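Long-range contacts in extracellular solute-binding protein, family 3 (Methylophaga aminisulfidivorans MP, PDB 5SV6), which is of unknown function but has a periplasmic binding protein-like architecture and is probably associated with the bacterial methanol dehydrogenase system: residues A[116-121]-A[263-268]; A[121-126]-A[253-258]; A[151-156]-A[208-213]. All blocks are in the same frame, centred on the assembly; numbering follows the deposited sequence.

Contact 1. Residues A[116-121]-A[263-268]; sequences RVATSD and ELLKEI
Leu265 sends its two methyl groups from helix 262-274 over the backbone of residues 118-120. CD1 settles on the main chain, 3.7 Å from Ser120 CA and close to the carbonyl carbon of Thr119, while CD2 reaches the methyl of Ala118 (CD2 to CB 4.0 Å). The leucine's CG stands opposite the backbone N (chi1 -179°), which carries the forked end straight out from the helix and lets one branch serve each neighbour. One turn further on, Ile268 adds a lighter touch, CG2 to Ser120 CB at 4.1 Å. No hydrogen bond joins the two segments; the contact is apolar and small. The serine's polar end is occupied on its own side: Ser120 OG bonds Asp121 O at 2.7 Å, lying 47° above the carbonyl plane, and is also bonded to Ile255 N of the adjoining strand. Asn269, on the same helix, receives Asp121 N at its OD1, so a polar link follows directly after the leucine and isoleucine. Ile268 also packs on Val257, and the helix thereby covers both strand 247-257 and residues 118-120 of the neighbouring strand, a helix-on-sheet layer of the alpha/beta lobe found in periplasmic binding proteins.

Contact 2. Residues A[121-126]-A[253-258]; sequences DPYYKS and QSIAVR
The Tyr124 ring carries the aliphatic part of Gln253 on one face: CB lies 4.0 Å from the centroid of the Tyr124 ring, 25° off the ring normal and displaced toward the rim, a CH-pi contact. Gln253 CG continues across the same ring, 3.8 Å from Tyr124 CZ. At the edge of Tyr124, in its plane, stands CZ of the neighbouring Tyr123. The Tyr123 ring in turn turns an edge to the other strand, with Ile255 N in its plane and Ser254 C near it, while Ile255 CD1 approaches obliquely to 3.6 Å from Tyr123 CE1. Both tyrosines place CG between the backbone N and the carbonyl carbon, which swings both rings toward residues 253-255.

Beneath the rings, strands 118-133 and 247-257 run antiparallel in the mixed sheet of a periplasmic binding protein-like fold. Two backbone bonds join them here: Tyr123 N to Gln253 O at 2.9 Å, and Gln253 N to Tyr124 O at 2.8 Å, the latter nearly straight at 173°. Two successive residues thus bond the single Gln253, a pattern consistent with a beta bulge at Tyr123-Tyr124 opposite it. Gln253 O also receives a CA-H...O contact from Pro122 CA at 3.2 Å. Beside it, Ser254 OG comes to 3.5 Å from Pro122 CA, but its hydrogen bond goes to Ser120 O.

The polar ends lead to other parts of the chain. Gln253 bends beyond CB, and its NE2 meets Asp111 OD1; the amide plane is turned 65° from the Tyr124 ring. Tyr123 OH is hydrogen-bonded to Met108 O on strand 106-111, and Ile255 packs with Ile268 and Leu272 of helix 262-274.

Contact 3. Residues A[151-156]-A[208-213]; sequences MSKFAI and KADIAH
Asp210 receives two backbone N-H groups on one carboxylate oxygen: Ser152 N and Lys153 N each lie 2.9 Å from Asp210 OD2. Both donors use its anti side but come from opposite faces of the carboxylate plane, with nearly straight bonds (168° and 167°). This clasp precedes a parallel pairing of strands 154-156 and 211-215, a beta-alpha-beta arrangement in the second lobe of the periplasmic binding protein-like fold, with helix 197-206 packing against Ala155 and Ala212. An alanine in place of Asp210 is likely to leave the amides of Ser152 and Lys153 without this shared acceptor and the turn before strand 154-156 less firmly held.

Lys153 O accepts Asp210 N at 2.8 Å and, weakly, Ile211 N. Further along, Ile211 O takes Ala155 N in its carbonyl plane, and Ala155 O takes His213 N at 3.0 Å. Asn175 OD1 takes Phe154 N, and Lys171 NZ reaches Met151 O. The imidazole is engaged on both nitrogens, ND1 by Ser162 OG and NE2 by Ser235 OG. On the Phe154 side of the sheet, Ile211 CG2 touches Phe154 CD2 (3.4 Å) and, from a direction about at right angles, SE of Met151, a selenomethionine in this crystal (3.8 Å). On the other face, Ala155 CB lies 3.8 Å from Ala212 CB.

How the contacts relate
Contacts 1 and 2 lie together, their centres about 9 Å apart, whereas contact 3 is on the opposite side of the chain's centre, about 38 Å from contact 1 and 30 Å from contact 2, centre to centre. Contacts 1 and 2 share Asp121 and strand 118-133; strand 247-257 leads into helix 262-274. Along the chain, 151-156 and 208-213 fall between the two halves of both other contacts, so the chain leaves the first lobe, builds the second and returns. Strand 118-133, interrupted on the way, goes on to pair with strand 211-215 and so links the two regions, consistent with the hinge-connected lobes of periplasmic binding proteins.

Contact 1. Residues A[116-121]-A[263-268]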
ATOM      1  N   ARG A 116     -16.579  -3.833   5.110  1.00 11.41           N
ATOM      2  CA  ARG A 116     -16.560  -5.199   5.606  1.00 12.50           C
ATOM      3  C   ARG A 116     -16.303  -5.294   7.105  1.00 12.10           C
ATOM      4  O   ARG A 116     -16.502  -6.349   7.710  1.00 10.53           O
ATOM      5  CB  ARG A 116     -15.498  -6.005   4.860  1.00 11.77           C
ATOM      6  CG  ARG A 116     -15.753  -6.114   3.345  1.00 13.94           C
ATOM      7  CD  ARG A 116     -14.547  -6.708   2.619  1.00 15.74           C
ATOM      8  NE  ARG A 116     -13.332  -5.938   2.873  1.00 14.32           N
ATOM      9  CZ  ARG A 116     -12.102  -6.384   2.649  1.00 15.69           C
ATOM     10  NH1 ARG A 116     -11.917  -7.602   2.170  1.00 17.13           N
ATOM     11  NH2 ARG A 116     -11.055  -5.619   2.917  1.00 15.00           N
ATOM     12  N   VAL A 117     -15.846  -4.192   7.687  1.00 10.77           N
ATOM     13  CA  VAL A 117     -15.284  -4.204   9.033  1.00 11.23           C
ATOM     14  C   VAL A 117     -15.595  -2.891   9.729  1.00 10.84           C
ATOM     15  O   VAL A 117     -16.125  -1.968   9.106  1.00 11.74           O
ATOM     16  CB  VAL A 117     -13.740  -4.381   8.968  1.00  8.76           C
ATOM     17  CG1 VAL A 117     -13.366  -5.785   8.511  1.00 10.57           C
ATOM     18  CG2 VAL A 117     -13.115  -3.338   8.041  1.00 10.62           C
ATOM     19  N   ALA A 118     -15.293  -2.797  11.024  1.00  8.61           N
ATOM     20  CA  ALA A 118     -15.247  -1.481  11.657  1.00  9.95           C
ATOM     21  C   ALA A 118     -13.828  -0.933  11.517  1.00  9.43           C
ATOM     22  O   ALA A 118     -12.851  -1.682  11.648  1.00  8.25           O
ATOM     23  CB  ALA A 118     -15.662  -1.561  13.133  1.00 10.90           C
ATOM     24  N   THR A 119     -13.703   0.363  11.242  1.00  8.62           N
ATOM     25  CA  THR A 119     -12.388   0.958  11.053  1.00  8.83           C
ATOM     26  C   THR A 119     -12.122   2.032  12.108  1.00  8.49           C
ATOM     27  O   THR A 119     -13.020   2.775  12.501  1.00  7.47           O
ATOM     28  CB  THR A 119     -12.207   1.569   9.643  1.00  9.95           C
ATOM     29  OG1 THR A 119     -13.352   2.362   9.321  1.00  9.92           O
ATOM     30  CG2 THR A 119     -12.049   0.476   8.596  1.00  8.68           C
ATOM     31  N   SER A 120     -10.878   2.103  12.549  1.00  7.26           N
ATOM     32  CA  SER A 120     -10.473   3.066  13.555  1.00  8.19           C
ATOM     33  C   SER A 120     -10.440   4.457  12.935  1.00 10.47           C
ATOM     34  O   SER A 120     -10.563   4.607  11.709  1.00  8.32           O
ATOM     35  CB  SER A 120      -9.066   2.715  14.037  1.00  8.90           C
ATOM     36  OG  SER A 120      -8.118   3.028  13.026  1.00  8.47           O
ATOM     37  N   ASP A 121     -10.261   5.474  13.774  1.00 10.70           N
ATOM     38  CA  ASP A 121      -9.817   6.773  13.281  1.00  9.53           C
ATOM     39  C   ASP A 121      -8.593   6.515  12.404  1.00 11.18           C
ATOM     40  O   ASP A 121      -7.731   5.694  12.753  1.00  9.77           O
ATOM     41  CB  ASP A 121      -9.414   7.705  14.439  1.00 12.22           C
ATOM     42  CG  ASP A 121     -10.555   7.987  15.402  1.00 14.30           C
ATOM     43  OD1 ASP A 121     -11.721   7.977  14.967  1.00 14.82           O
ATOM     44  OD2 ASP A 121     -10.288   8.204  16.609  1.00 15.74           O
ATOM     45  N   GLU A 263     -16.065  -2.523  21.500  1.00 12.82           N
ATOM     46  CA  GLU A 263     -15.308  -2.137  22.688  1.00 15.10           C
ATOM     47  C   GLU A 263     -13.813  -2.131  22.376  1.00 13.09           C
ATOM     48  O   GLU A 263     -13.095  -1.214  22.764  1.00 11.89           O
ATOM     49  CB  GLU A 263     -15.623  -3.048  23.882  1.00 17.06           C
ATOM     50  CG  GLU A 263     -16.979  -2.785  24.516  1.00 17.10           C
ATOM     51  CD  GLU A 263     -17.094  -1.395  25.130  1.00 21.34           C
ATOM     52  OE1 GLU A 263     -16.112  -0.915  25.734  1.00 19.88           O
ATOM     53  OE2 GLU A 263     -18.177  -0.786  25.014  1.00 21.12           O
ATOM     54  N   LEU A 264     -13.363  -3.162  21.668  1.00 12.06           N
ATOM     55  CA  LEU A 264     -11.993  -3.229  21.175  1.00 12.53           C
ATOM     56  C   LEU A 264     -11.656  -2.007  20.318  1.00  9.83           C
ATOM     57  O   LEU A 264     -10.591  -1.418  20.465  1.00  9.63           O
ATOM     58  CB  LEU A 264     -11.787  -4.504  20.357  1.00 12.04           C
ATOM     59  CG  LEU A 264     -10.422  -4.709  19.693  1.00 10.08           C
ATOM     60  CD1 LEU A 264      -9.343  -4.764  20.760  1.00 12.56           C
ATOM     61  CD2 LEU A 264     -10.417  -5.987  18.875  1.00 11.35           C
ATOM     62  N   LEU A 265     -12.563  -1.645  19.415  1.00 10.27           N
ATOM     63  CA  LEU A 265     -12.382  -0.468  18.566  1.00  9.90           C
ATOM     64  C   LEU A 265     -12.159   0.813  19.376  1.00 10.19           C
ATOM     65  O   LEU A 265     -11.320   1.646  19.023  1.00  9.12           O
ATOM     66  CB  LEU A 265     -13.582  -0.285  17.639  1.00  9.64           C
ATOM     67  CG  LEU A 265     -13.524   0.897  16.659  1.00 12.41           C
ATOM     68  CD1 LEU A 265     -12.441   0.691  15.634  1.00 13.37           C
ATOM     69  CD2 LEU A 265     -14.869   1.118  15.964  1.00 13.35           C
ATOM     70  N   LYS A 266     -12.922   0.982  20.452  1.00  9.08           N
ATOM     71  CA  LYS A 266     -12.738   2.147  21.310  1.00  9.90           C
ATOM     72  C   LYS A 266     -11.344   2.169  21.963  1.00 11.27           C
ATOM     73  O   LYS A 266     -10.709   3.216  22.028  1.00 10.71           O
ATOM     74  CB  LYS A 266     -13.871   2.260  22.356  1.00 10.85           C
ATOM     75  CG  LYS A 266     -15.222   2.580  21.717  1.00 14.42           C
ATOM     76  CD  LYS A 266     -16.298   2.951  22.741  1.00 21.77           C
ATOM     77  CE  LYS A 266     -16.516   1.841  23.756  1.00 20.85           C
ATOM     78  NZ  LYS A 266     -17.584   2.183  24.767  1.00 24.18           N
ATOM     79  N   GLU A 267     -10.864   1.018  22.430  1.00 10.73           N
ATOM     80  CA  GLU A 267      -9.529   0.949  23.029  1.00 12.39           C
ATOM     81  C   GLU A 267      -8.445   1.257  21.994  1.00 12.81           C
ATOM     82  O   GLU A 267      -7.434   1.895  22.290  1.00  9.67           O
ATOM     83  CB  GLU A 267      -9.270  -0.432  23.647  1.00 14.82           C
ATOM     84  CG  GLU A 267     -10.050  -0.707  24.925  1.00 19.08           C
ATOM     85  CD  GLU A 267      -9.600  -1.982  25.627  1.00 24.98           C
ATOM     86  OE1 GLU A 267      -8.417  -2.379  25.485  1.00 25.12           O
ATOM     87  OE2 GLU A 267     -10.437  -2.587  26.326  1.00 29.94           O
ATOM     88  N   ILE A 268      -8.668   0.786  20.774  1.00 10.36           N
ATOM     89  CA  ILE A 268      -7.747   1.047  19.689  1.00  9.19           C
ATOM     90  C   ILE A 268      -7.674   2.539  19.365  1.00  8.62           C
ATOM     91  O   ILE A 268      -6.592   3.096  19.246  1.00 11.16           O
ATOM     92  CB  ILE A 268      -8.121   0.203  18.444  1.00  9.42           C
ATOM     93  CG1 ILE A 268      -7.778  -1.265  18.724  1.00  8.64           C
ATOM     94  CG2 ILE A 268      -7.382   0.719  17.218  1.00  9.88           C
ATOM     95  CD1 ILE A 268      -8.298  -2.262  17.704  1.00 10.48           C
TER

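Contact 2. Residues A[121-126]-A[253-258]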
ATOM      1  N   ASP A 121     -10.261   5.474  13.774  1.00 10.70           N
ATOM      2  CA  ASP A 121      -9.817   6.773  13.281  1.00  9.53           C
ATOM      3  C   ASP A 121      -8.593   6.515  12.404  1.00 11.18           C
ATOM      4  O   ASP A 121      -7.731   5.694  12.753  1.00  9.77           O
ATOM      5  CB  ASP A 121      -9.414   7.705  14.439  1.00 12.22           C
ATOM      6  CG  ASP A 121     -10.555   7.987  15.402  1.00 14.30           C
ATOM      7  OD1 ASP A 121     -11.721   7.977  14.967  1.00 14.82           O
ATOM      8  OD2 ASP A 121     -10.288   8.204  16.609  1.00 15.74           O
ATOM      9  N   PRO A 122      -8.513   7.192  11.250  1.00 12.19           N
ATOM     10  CA  PRO A 122      -7.344   7.015  10.373  1.00 11.57           C
ATOM     11  C   PRO A 122      -6.060   7.400  11.106  1.00 13.65           C
ATOM     12  O   PRO A 122      -6.060   8.413  11.807  1.00 12.74           O
ATOM     13  CB  PRO A 122      -7.597   8.003   9.231  1.00 12.47           C
ATOM     14  CG  PRO A 122      -9.056   8.327   9.291  1.00 14.84           C
ATOM     15  CD  PRO A 122      -9.469   8.186  10.733  1.00 12.00           C
ATOM     16  N   TYR A 123      -4.995   6.612  10.974  1.00  9.06           N
ATOM     17  CA  TYR A 123      -3.745   6.978  11.636  1.00 10.70           C
ATOM     18  C   TYR A 123      -2.709   7.529  10.657  1.00 10.84           C
ATOM     19  O   TYR A 123      -1.663   8.024  11.068  1.00 10.65           O
ATOM     20  CB  TYR A 123      -3.190   5.843  12.522  1.00 10.37           C
ATOM     21  CG  TYR A 123      -2.833   4.555  11.795  1.00 10.69           C
ATOM     22  CD1 TYR A 123      -3.780   3.552  11.592  1.00 10.19           C
ATOM     23  CD2 TYR A 123      -1.541   4.328  11.358  1.00  9.63           C
ATOM     24  CE1 TYR A 123      -3.446   2.371  10.935  1.00  9.33           C
ATOM     25  CE2 TYR A 123      -1.192   3.159  10.719  1.00  9.54           C
ATOM     26  CZ  TYR A 123      -2.141   2.184  10.503  1.00 11.13           C
ATOM     27  OH  TYR A 123      -1.767   1.029   9.855  1.00 11.52           O
ATOM     28  N   TYR A 124      -3.008   7.433   9.362  1.00  9.58           N
ATOM     29  CA  TYR A 124      -2.311   8.243   8.353  1.00 11.77           C
ATOM     30  C   TYR A 124      -3.055   8.307   7.037  1.00  9.96           C
ATOM     31  O   TYR A 124      -4.010   7.578   6.811  1.00  9.28           O
ATOM     32  CB  TYR A 124      -0.862   7.785   8.108  1.00  9.32           C
ATOM     33  CG  TYR A 124      -0.667   6.418   7.454  1.00 10.45           C
ATOM     34  CD1 TYR A 124      -0.121   6.305   6.176  1.00 11.09           C
ATOM     35  CD2 TYR A 124      -0.979   5.248   8.131  1.00  9.14           C
ATOM     36  CE1 TYR A 124       0.077   5.060   5.582  1.00  9.54           C
ATOM     37  CE2 TYR A 124      -0.776   4.001   7.556  1.00  8.70           C
ATOM     38  CZ  TYR A 124      -0.245   3.912   6.282  1.00 11.45           C
ATOM     39  OH  TYR A 124      -0.037   2.667   5.720  1.00 11.17           O
ATOM     40  N   LYS A 125      -2.573   9.170   6.159  1.00 10.06           N
ATOM     41  CA  LYS A 125      -3.097   9.259   4.807  1.00 10.44           C
ATOM     42  C   LYS A 125      -1.907   9.302   3.851  1.00 10.45           C
ATOM     43  O   LYS A 125      -0.922  10.013   4.086  1.00 10.77           O
ATOM     44  CB  LYS A 125      -3.963  10.519   4.674  1.00 10.51           C
ATOM     45  CG  LYS A 125      -4.695  10.692   3.324  1.00  9.89           C
ATOM     46  CD  LYS A 125      -5.464  12.024   3.331  1.00 12.38           C
ATOM     47  CE  LYS A 125      -6.202  12.263   2.022  1.00 13.39           C
ATOM     48  NZ  LYS A 125      -7.040  13.486   2.093  1.00 14.45           N
ATOM     49  N   SER A 126      -1.971   8.520   2.784  1.00 10.20           N
ATOM     50  CA  SER A 126      -0.921   8.596   1.775  1.00  8.75           C
ATOM     51  C   SER A 126      -1.552   8.483   0.398  1.00  8.99           C
ATOM     52  O   SER A 126      -2.768   8.529   0.270  1.00  7.80           O
ATOM     53  CB  SER A 126       0.142   7.516   2.004  1.00  8.65           C
ATOM     54  OG  SER A 126       1.311   7.810   1.262  1.00 10.97           O
ATOM     55  N   GLN A 253      -5.814   5.584   5.976  1.00  7.11           N
ATOM     56  CA  GLN A 253      -5.630   4.204   6.427  1.00  9.07           C
ATOM     57  C   GLN A 253      -6.017   4.017   7.896  1.00  8.82           C
ATOM     58  O   GLN A 253      -5.688   4.850   8.739  1.00  8.48           O
ATOM     59  CB  GLN A 253      -4.182   3.768   6.201  1.00  8.91           C
ATOM     60  CG  GLN A 253      -3.755   3.856   4.737  1.00  9.37           C
ATOM     61  CD  GLN A 253      -4.526   2.892   3.863  1.00 11.48           C
ATOM     62  OE1 GLN A 253      -4.389   1.678   4.002  1.00 10.01           O
ATOM     63  NE2 GLN A 253      -5.368   3.427   2.977  1.00 10.19           N
ATOM     64  N   SER A 254      -6.686   2.908   8.198  1.00  7.03           N
ATOM     65  CA  SER A 254      -7.172   2.630   9.551  1.00  7.28           C
ATOM     66  C   SER A 254      -6.862   1.208   9.997  1.00  8.53           C
ATOM     67  O   SER A 254      -6.610   0.332   9.173  1.00  7.75           O
ATOM     68  CB  SER A 254      -8.691   2.805   9.618  1.00  8.18           C
ATOM     69  OG  SER A 254      -9.095   4.128   9.313  1.00 10.10           O
ATOM     70  N   ILE A 255      -6.896   0.985  11.306  1.00  8.45           N
ATOM     71  CA  ILE A 255      -6.913  -0.371  11.863  1.00  7.89           C
ATOM     72  C   ILE A 255      -8.304  -0.941  11.625  1.00  8.56           C
ATOM     73  O   ILE A 255      -9.277  -0.194  11.697  1.00  9.06           O
ATOM     74  CB  ILE A 255      -6.686  -0.339  13.395  1.00  7.15           C
ATOM     75  CG1 ILE A 255      -5.392   0.398  13.760  1.00  9.23           C
ATOM     76  CG2 ILE A 255      -6.703  -1.738  13.973  1.00  8.70           C
ATOM     77  CD1 ILE A 255      -4.135  -0.250  13.246  1.00  8.63           C
ATOM     78  N   ALA A 256      -8.414  -2.246  11.365  1.00  6.63           N
ATOM     79  CA  ALA A 256      -9.726  -2.878  11.207  1.00  7.97           C
ATOM     80  C   ALA A 256      -9.959  -3.944  12.263  1.00  8.40           C
ATOM     81  O   ALA A 256      -9.043  -4.701  12.608  1.00  7.37           O
ATOM     82  CB  ALA A 256      -9.868  -3.494   9.815  1.00  8.27           C
ATOM     83  N   VAL A 257     -11.187  -3.998  12.778  1.00  7.69           N
ATOM     84  CA  VAL A 257     -11.635  -5.113  13.615  1.00  6.76           C
ATOM     85  C   VAL A 257     -13.000  -5.551  13.082  1.00  7.67           C
ATOM     86  O   VAL A 257     -13.590  -4.850  12.267  1.00  7.74           O
ATOM     87  CB  VAL A 257     -11.773  -4.692  15.100  1.00  9.32           C
ATOM     88  CG1 VAL A 257     -10.479  -4.062  15.606  1.00  7.65           C
ATOM     89  CG2 VAL A 257     -12.925  -3.711  15.276  1.00  9.95           C
ATOM     90  N   ARG A 258     -13.512  -6.698  13.528  1.00  7.86           N
ATOM     91  CA  ARG A 258     -14.877  -7.092  13.154  1.00 10.30           C
ATOM     92  C   ARG A 258     -15.889  -6.025  13.575  1.00 10.03           C
ATOM     93  O   ARG A 258     -15.693  -5.348  14.577  1.00 10.11           O
ATOM     94  CB  ARG A 258     -15.255  -8.435  13.776  1.00 11.39           C
ATOM     95  CG  ARG A 258     -14.464  -9.628  13.219  1.00 11.32           C
ATOM     96  CD  ARG A 258     -14.838 -10.885  13.987  1.00 11.16           C
ATOM     97  NE  ARG A 258     -14.364 -10.817  15.367  1.00 13.04           N
ATOM     98  CZ  ARG A 258     -13.124 -11.113  15.733  1.00 12.87           C
ATOM     99  NH1 ARG A 258     -12.240 -11.485  14.820  1.00 10.34           N
ATOM    100  NH2 ARG A 258     -12.763 -11.026  17.006  1.00 13.85           N
TER

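Contact 3. Residues A[151-156]-A[208-213]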
HETATM    1  N   MSE A 151       5.539   8.030 -23.167  1.00 16.26           N
HETATM    2  CA  MSE A 151       6.030   6.793 -22.567  1.00 14.94           C
HETATM    3  C   MSE A 151       5.184   5.592 -22.993  1.00 15.79           C
HETATM    4  O   MSE A 151       4.045   5.753 -23.423  1.00 14.13           O
HETATM    5  CB  MSE A 151       6.056   6.910 -21.046  1.00 15.77           C
HETATM    6  CG  MSE A 151       6.957   8.026 -20.533  1.00 14.12           C
HETATM    7 SE   MSE A 151       6.777   8.241 -18.605  1.00 22.92          SE
HETATM    8  CE  MSE A 151       8.417   9.244 -18.249  1.00 14.46           C
ATOM      9  N   SER A 152       5.749   4.395 -22.848  1.00 15.24           N
ATOM     10  CA  SER A 152       5.092   3.164 -23.271  1.00 14.20           C
ATOM     11  C   SER A 152       5.095   2.065 -22.207  1.00 14.26           C
ATOM     12  O   SER A 152       4.219   1.201 -22.213  1.00 14.02           O
ATOM     13  CB  SER A 152       5.759   2.634 -24.539  1.00 18.83           C
ATOM     14  OG  SER A 152       5.713   3.615 -25.560  1.00 23.97           O
ATOM     15  N   LYS A 153       6.072   2.103 -21.300  1.00 13.15           N
ATOM     16  CA  LYS A 153       6.229   1.053 -20.282  1.00 13.16           C
ATOM     17  C   LYS A 153       5.967   1.592 -18.882  1.00 11.47           C
ATOM     18  O   LYS A 153       6.774   2.350 -18.350  1.00 10.34           O
ATOM     19  CB  LYS A 153       7.647   0.473 -20.335  1.00 14.78           C
ATOM     20  CG  LYS A 153       8.019  -0.190 -21.665  1.00 17.84           C
ATOM     21  CD  LYS A 153       7.515  -1.613 -21.708  1.00 21.91           C
ATOM     22  CE  LYS A 153       7.822  -2.291 -23.047  1.00 26.79           C
ATOM     23  NZ  LYS A 153       9.198  -2.869 -23.087  1.00 25.65           N
ATOM     24  N   PHE A 154       4.859   1.164 -18.281  1.00 10.94           N
ATOM     25  CA  PHE A 154       4.405   1.685 -16.999  1.00 10.37           C
ATOM     26  C   PHE A 154       4.359   0.565 -15.954  1.00 11.06           C
ATOM     27  O   PHE A 154       3.592  -0.382 -16.086  1.00 11.17           O
ATOM     28  CB  PHE A 154       3.009   2.304 -17.148  1.00 11.05           C
ATOM     29  CG  PHE A 154       2.944   3.443 -18.142  1.00 10.25           C
ATOM     30  CD1 PHE A 154       2.874   3.190 -19.505  1.00 12.75           C
ATOM     31  CD2 PHE A 154       2.917   4.762 -17.709  1.00 11.84           C
ATOM     32  CE1 PHE A 154       2.817   4.232 -20.421  1.00 11.59           C
ATOM     33  CE2 PHE A 154       2.851   5.817 -18.623  1.00 10.97           C
ATOM     34  CZ  PHE A 154       2.797   5.543 -19.978  1.00 13.61           C
ATOM     35  N   ALA A 155       5.170   0.669 -14.907  1.00 10.75           N
ATOM     36  CA  ALA A 155       5.112  -0.348 -13.863  1.00 11.18           C
ATOM     37  C   ALA A 155       3.967  -0.023 -12.897  1.00 11.42           C
ATOM     38  O   ALA A 155       4.081   0.903 -12.088  1.00 10.34           O
ATOM     39  CB  ALA A 155       6.439  -0.427 -13.132  1.00 10.41           C
ATOM     40  N   ILE A 156       2.858  -0.758 -13.008  1.00  9.65           N
ATOM     41  CA  ILE A 156       1.693  -0.549 -12.145  1.00 11.11           C
ATOM     42  C   ILE A 156       1.083  -1.851 -11.618  1.00 13.88           C
ATOM     43  O   ILE A 156       1.388  -2.943 -12.104  1.00 14.01           O
ATOM     44  CB  ILE A 156       0.573   0.241 -12.858  1.00 10.67           C
ATOM     45  CG1 ILE A 156      -0.029  -0.598 -13.993  1.00 13.30           C
ATOM     46  CG2 ILE A 156       1.099   1.596 -13.365  1.00  9.29           C
ATOM     47  CD1 ILE A 156      -1.409  -0.148 -14.416  1.00 14.91           C
ATOM     48  N   LYS A 208      13.783  -0.453 -17.649  1.00 14.21           N
ATOM     49  CA  LYS A 208      12.824  -1.280 -18.362  1.00 16.74           C
ATOM     50  C   LYS A 208      11.429  -0.675 -18.282  1.00 17.70           C
ATOM     51  O   LYS A 208      10.612  -0.848 -19.189  1.00 15.61           O
ATOM     52  CB  LYS A 208      12.814  -2.713 -17.818  1.00 18.06           C
ATOM     53  CG  LYS A 208      14.057  -3.516 -18.163  1.00 20.60           C
ATOM     54  CD  LYS A 208      14.207  -3.696 -19.667  1.00 25.58           C
ATOM     55  CE  LYS A 208      15.458  -4.501 -20.001  1.00 31.45           C
ATOM     56  NZ  LYS A 208      15.354  -5.934 -19.574  1.00 31.91           N
ATOM     57  N   ALA A 209      11.154   0.024 -17.184  1.00 12.88           N
ATOM     58  CA  ALA A 209       9.937   0.814 -17.089  1.00 13.51           C
ATOM     59  C   ALA A 209      10.288   2.279 -17.301  1.00 13.39           C
ATOM     60  O   ALA A 209      11.271   2.768 -16.755  1.00 14.09           O
ATOM     61  CB  ALA A 209       9.258   0.615 -15.732  1.00 10.87           C
ATOM     62  N   ASP A 210       9.498   2.981 -18.105  1.00 11.04           N
ATOM     63  CA  ASP A 210       9.649   4.431 -18.204  1.00 11.50           C
ATOM     64  C   ASP A 210       9.312   5.084 -16.873  1.00 11.03           C
ATOM     65  O   ASP A 210       9.871   6.126 -16.511  1.00 10.79           O
ATOM     66  CB  ASP A 210       8.713   4.978 -19.281  1.00 13.41           C
ATOM     67  CG  ASP A 210       9.093   4.513 -20.660  1.00 15.09           C
ATOM     68  OD1 ASP A 210      10.279   4.660 -21.008  1.00 18.45           O
ATOM     69  OD2 ASP A 210       8.215   3.997 -21.382  1.00 14.85           O
ATOM     70  N   ILE A 211       8.387   4.464 -16.140  1.00 11.02           N
ATOM     71  CA  ILE A 211       7.844   5.072 -14.926  1.00 10.50           C
ATOM     72  C   ILE A 211       7.021   4.051 -14.157  1.00  8.73           C
ATOM     73  O   ILE A 211       6.547   3.074 -14.728  1.00  8.36           O
ATOM     74  CB  ILE A 211       6.946   6.283 -15.284  1.00  9.75           C
ATOM     75  CG1 ILE A 211       6.680   7.166 -14.060  1.00  9.76           C
ATOM     76  CG2 ILE A 211       5.646   5.815 -15.942  1.00 10.97           C
ATOM     77  CD1 ILE A 211       5.989   8.485 -14.397  1.00 10.05           C
ATOM     78  N   ALA A 212       6.880   4.261 -12.851  1.00  8.49           N
ATOM     79  CA  ALA A 212       5.981   3.442 -12.057  1.00  7.86           C
ATOM     80  C   ALA A 212       4.947   4.348 -11.433  1.00  8.91           C
ATOM     81  O   ALA A 212       5.181   5.545 -11.248  1.00  7.31           O
ATOM     82  CB  ALA A 212       6.744   2.675 -10.966  1.00  7.58           C
ATOM     83  N   HIS A 213       3.787   3.781 -11.133  1.00  8.60           N
ATOM     84  CA  HIS A 213       2.780   4.497 -10.363  1.00  8.36           C
ATOM     85  C   HIS A 213       2.312   3.499  -9.325  1.00  9.37           C
ATOM     86  O   HIS A 213       1.654   2.509  -9.658  1.00  8.92           O
ATOM     87  CB  HIS A 213       1.639   4.983 -11.258  1.00  7.77           C
ATOM     88  CG  HIS A 213       0.670   5.889 -10.566  1.00  9.05           C
ATOM     89  ND1 HIS A 213      -0.573   5.470 -10.145  1.00  9.76           N
ATOM     90  CD2 HIS A 213       0.760   7.197 -10.226  1.00  9.74           C
ATOM     91  CE1 HIS A 213      -1.213   6.483  -9.586  1.00 10.25           C
ATOM     92  NE2 HIS A 213      -0.422   7.541  -9.613  1.00  9.96           N
TER
HETATM   93  O   HOH W   1      10.542  -3.010 -21.021  1.00 21.57           O